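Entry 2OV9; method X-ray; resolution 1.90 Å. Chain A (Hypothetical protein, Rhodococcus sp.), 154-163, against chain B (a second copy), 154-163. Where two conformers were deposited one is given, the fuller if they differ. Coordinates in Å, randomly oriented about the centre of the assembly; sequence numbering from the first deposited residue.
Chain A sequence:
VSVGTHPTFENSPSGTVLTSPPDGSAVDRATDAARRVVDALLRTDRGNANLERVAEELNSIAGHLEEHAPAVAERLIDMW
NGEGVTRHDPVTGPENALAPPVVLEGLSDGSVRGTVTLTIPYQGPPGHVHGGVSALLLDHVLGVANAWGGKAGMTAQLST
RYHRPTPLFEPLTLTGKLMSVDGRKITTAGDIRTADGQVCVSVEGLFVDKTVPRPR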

# COMPACT_ATOMS: atom_id res chain seq x y z
N MSE A 154 -5.09 -10.84 16.31
CA MSE A 154 -5.05 -9.47 15.80
C MSE A 154 -3.67 -8.88 16.07
O MSE A 154 -3.05 -9.15 17.10
CB MSE A 154 -6.18 -8.61 16.40
CG MSE A 154 -7.58 -8.92 15.83
SE MSE A 154 -7.94 -8.28 13.99
CE MSE A 154 -7.92 -6.35 14.30
N THR A 155 -3.19 -8.09 15.12
CA THR A 155 -1.88 -7.49 15.20
C THR A 155 -1.75 -6.59 16.43
O THR A 155 -2.65 -5.78 16.74
CB THR A 155 -1.60 -6.71 13.94
OG1 THR A 155 -2.12 -7.45 12.82
CG2 THR A 155 -0.10 -6.47 13.77
N ALA A 156 -0.64 -6.75 17.14
CA ALA A 156 -0.36 -5.92 18.30
C ALA A 156 0.77 -4.96 18.00
O ALA A 156 0.65 -3.77 18.23
CB ALA A 156 -0.02 -6.78 19.52
N GLN A 157 1.87 -5.49 17.48
CA GLN A 157 3.04 -4.68 17.15
C GLN A 157 3.80 -5.32 16.00
O GLN A 157 3.82 -6.53 15.89
CB GLN A 157 3.98 -4.51 18.36
CG GLN A 157 5.36 -3.99 17.95
CD GLN A 157 6.19 -3.45 19.07
OE1 GLN A 157 5.67 -3.05 20.12
NE2 GLN A 157 7.49 -3.42 18.86
N LEU A 158 4.39 -4.48 15.15
CA LEU A 158 5.15 -4.89 13.98
C LEU A 158 6.43 -4.07 14.05
O LEU A 158 6.37 -2.85 14.09
CB LEU A 158 4.34 -4.57 12.70
CG LEU A 158 4.79 -4.99 11.30
CD1 LEU A 158 4.24 -6.40 10.97
CD2 LEU A 158 4.35 -3.95 10.20
N SER A 159 7.58 -4.74 14.14
CA SER A 159 8.86 -4.03 14.21
C SER A 159 9.64 -4.37 12.94
O SER A 159 10.03 -5.52 12.73
CB SER A 159 9.66 -4.46 15.45
OG SER A 159 9.04 -4.05 16.67
N THR A 160 9.84 -3.36 12.09
CA THR A 160 10.34 -3.56 10.73
C THR A 160 11.71 -2.92 10.66
O THR A 160 11.87 -1.76 11.02
CB THR A 160 9.37 -2.89 9.70
OG1 THR A 160 8.07 -3.48 9.81
CG2 THR A 160 9.86 -3.06 8.27
N ARG A 161 12.71 -3.69 10.23
CA ARG A 161 14.10 -3.24 10.19
C ARG A 161 14.53 -3.21 8.75
O ARG A 161 14.30 -4.16 8.01
CB ARG A 161 15.02 -4.20 10.96
CG ARG A 161 14.42 -4.67 12.26
CD ARG A 161 15.46 -5.05 13.31
NE ARG A 161 15.03 -4.58 14.63
CZ ARG A 161 15.79 -3.84 15.45
NH1 ARG A 161 17.03 -3.53 15.10
NH2 ARG A 161 15.31 -3.46 16.63
N TYR A 162 15.16 -2.11 8.34
CA TYR A 162 15.56 -1.94 6.95
C TYR A 162 17.06 -2.11 6.84
O TYR A 162 17.83 -1.30 7.35
CB TYR A 162 15.12 -0.56 6.44
CG TYR A 162 13.61 -0.42 6.44
CD1 TYR A 162 12.86 -0.78 5.32
CD2 TYR A 162 12.92 0.00 7.59
CE1 TYR A 162 11.46 -0.71 5.34
CE2 TYR A 162 11.54 0.10 7.60
CZ TYR A 162 10.82 -0.26 6.48
OH TYR A 162 9.44 -0.18 6.49
N HIS A 163 17.49 -3.18 6.17
CA HIS A 163 18.91 -3.53 6.13
C HIS A 163 19.59 -3.00 4.88
O HIS A 163 20.69 -2.46 4.96
CB HIS A 163 19.11 -5.05 6.20
CG HIS A 163 18.34 -5.72 7.30
ND1 HIS A 163 18.95 -6.34 8.36
CD2 HIS A 163 17.01 -5.86 7.48
CE1 HIS A 163 18.02 -6.83 9.17
NE2 HIS A 163 16.83 -6.56 8.65
N MSE B 154 17.26 8.18 5.58
CA MSE B 154 16.85 6.84 5.13
C MSE B 154 16.14 6.12 6.26
O MSE B 154 16.59 6.21 7.40
CB MSE B 154 18.09 6.01 4.80
CG MSE B 154 18.57 6.04 3.38
SE MSE B 154 19.89 4.61 3.19
CE MSE B 154 18.69 3.08 3.03
N THR B 155 15.07 5.39 5.96
CA THR B 155 14.37 4.66 7.01
C THR B 155 15.29 3.53 7.50
O THR B 155 15.89 2.82 6.70
CB THR B 155 13.01 4.11 6.53
OG1 THR B 155 12.27 5.15 5.87
CG2 THR B 155 12.17 3.62 7.72
N ALA B 156 15.41 3.42 8.82
CA ALA B 156 16.20 2.34 9.44
C ALA B 156 15.33 1.30 10.18
O ALA B 156 15.57 0.09 10.08
CB ALA B 156 17.24 2.92 10.39
N GLN B 157 14.34 1.79 10.94
CA GLN B 157 13.45 0.92 11.71
C GLN B 157 12.10 1.60 11.91
O GLN B 157 12.03 2.81 12.14
CB GLN B 157 14.03 0.55 13.08
CG GLN B 157 13.49 -0.78 13.61
CD GLN B 157 13.29 -0.82 15.12
OE1 GLN B 157 14.24 -0.85 15.89
NE2 GLN B 157 12.03 -0.85 15.54
N LEU B 158 11.04 0.82 11.81
CA LEU B 158 9.70 1.34 12.04
C LEU B 158 9.11 0.40 13.08
O LEU B 158 9.19 -0.82 12.93
CB LEU B 158 8.90 1.30 10.73
CG LEU B 158 7.64 2.11 10.51
CD1 LEU B 158 8.00 3.56 10.15
CD2 LEU B 158 6.79 1.44 9.39
N SER B 159 8.56 0.95 14.16
CA SER B 159 7.84 0.15 15.15
C SER B 159 6.41 0.61 15.23
O SER B 159 6.16 1.69 15.74
CB SER B 159 8.48 0.31 16.51
OG SER B 159 9.84 -0.06 16.42
N THR B 160 5.49 -0.22 14.74
CA THR B 160 4.08 0.17 14.69
C THR B 160 3.27 -0.62 15.70
O THR B 160 3.38 -1.83 15.77
CB THR B 160 3.51 -0.04 13.26
OG1 THR B 160 4.48 0.42 12.30
CG2 THR B 160 2.21 0.72 13.07
N ARG B 161 2.47 0.10 16.49
CA ARG B 161 1.66 -0.50 17.53
C ARG B 161 0.18 -0.27 17.21
O ARG B 161 -0.20 0.83 16.82
CB ARG B 161 2.02 0.13 18.90
CG ARG B 161 3.37 -0.34 19.45
CD ARG B 161 3.56 -0.05 20.97
NE ARG B 161 2.52 -0.67 21.80
CZ ARG B 161 1.83 -0.05 22.75
NH1 ARG B 161 2.07 1.23 23.06
NH2 ARG B 161 0.91 -0.74 23.43
N TYR B 162 -0.63 -1.30 17.42
CA TYR B 162 -2.02 -1.29 17.04
C TYR B 162 -2.88 -1.35 18.29
O TYR B 162 -2.85 -2.33 19.03
CB TYR B 162 -2.31 -2.48 16.11
CG TYR B 162 -1.54 -2.38 14.82
CD1 TYR B 162 -2.12 -1.81 13.68
CD2 TYR B 162 -0.22 -2.83 14.73
CE1 TYR B 162 -1.38 -1.70 12.48
CE2 TYR B 162 0.51 -2.71 13.55
CZ TYR B 162 -0.09 -2.16 12.43
OH TYR B 162 0.64 -2.04 11.26
N HIS B 163 -3.67 -0.31 18.49
CA HIS B 163 -4.37 -0.09 19.75
C HIS B 163 -5.86 -0.40 19.66
O HIS B 163 -6.43 -0.99 20.58
CB HIS B 163 -4.16 1.37 20.19
CG HIS B 163 -2.72 1.78 20.24
ND1 HIS B 163 -1.92 1.52 21.33
CD2 HIS B 163 -1.94 2.40 19.32
CE1 HIS B 163 -0.70 1.97 21.08
NE2 HIS B 163 -0.68 2.52 19.88
O HOH W 1 6.49 -1.47 11.37

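Strand 154-162 of chain A lies beside the same strand of chain B. The two run antiparallel, with 163° between their N-to-C directions, and their axes approach to 4.7 Å. Ser A159 faces Ser B159 at the centre, so the register is nearly symmetric. Together the stretches bury 744 Å².

Six backbone hydrogen bonds join the strands. Beside the central serines, Thr B160 N donates to Leu A158 O at 2.8 Å, and Leu A158 N donates to Thr B160 O at 2.9 Å. The equivalent pair on the far side of the serines repeats this: Thr A160 N to Leu B158 O and Leu B158 N to Thr A160 O are both 2.8 Å. Between these pairs, Ser A159 CA and Ser B159 CA are 4.4 Å apart, a non-hydrogen-bonded pair. CA-H...O contacts help fill such positions, as where Gln A157 CA lies 3.2 Å from Thr B160 O.

The tyrosines cover the most surface. Each closes one end of the ladder with its backbone. Tyr A162 N donates to Ala B156 O at 2.8 Å, and Tyr B162 N donates to Ala A156 O at 2.9 Å. Both CA-to-CB bonds point toward the partner strand, and both side chains have chi1 near -63° (m). Each ring lies against residues 155 to 158 of the other strand. Thr A155 CB sits over one face of the Tyr B162 ring, and Thr A155 CG2 is 3.8 Å from Tyr B162 CD2. At the other end of the pairing, Tyr A162 CE2 is 3.6 Å from Thr B155 CG2.

The leucines meet the ring edges. Leu A158 CB is 4.3 Å from Tyr B162 CE2, and Tyr A162 CE2 is 4.3 Å from Leu B158 CB. These contacts are apolar. The tyrosine hydroxyls find hydrogen bonds elsewhere in the structure.

Leu A158, Leu B158, Thr A160 and Thr B160 share one face of the sheet and are buried. Water 1 links the threonines there: it is 3.0 Å from Thr A160 OG1 and 2.9 Å from Thr B160 OG1. It also donates to Leu A158 O at 3.1 Å.

Gln B157 is third in covered area. It lies on the other face, with the serines and arginines. Its OE1 sits over one face of the Arg A161 guanidinium, 2.9 Å from Arg A161 NH2. The angle is too poor for a hydrogen bond. Gln A157 instead bonds within its own strand: Gln A157 NE2 donates to Ser A159 OG at 2.8 Å. The backbone symmetry thus does not extend to these polar ends.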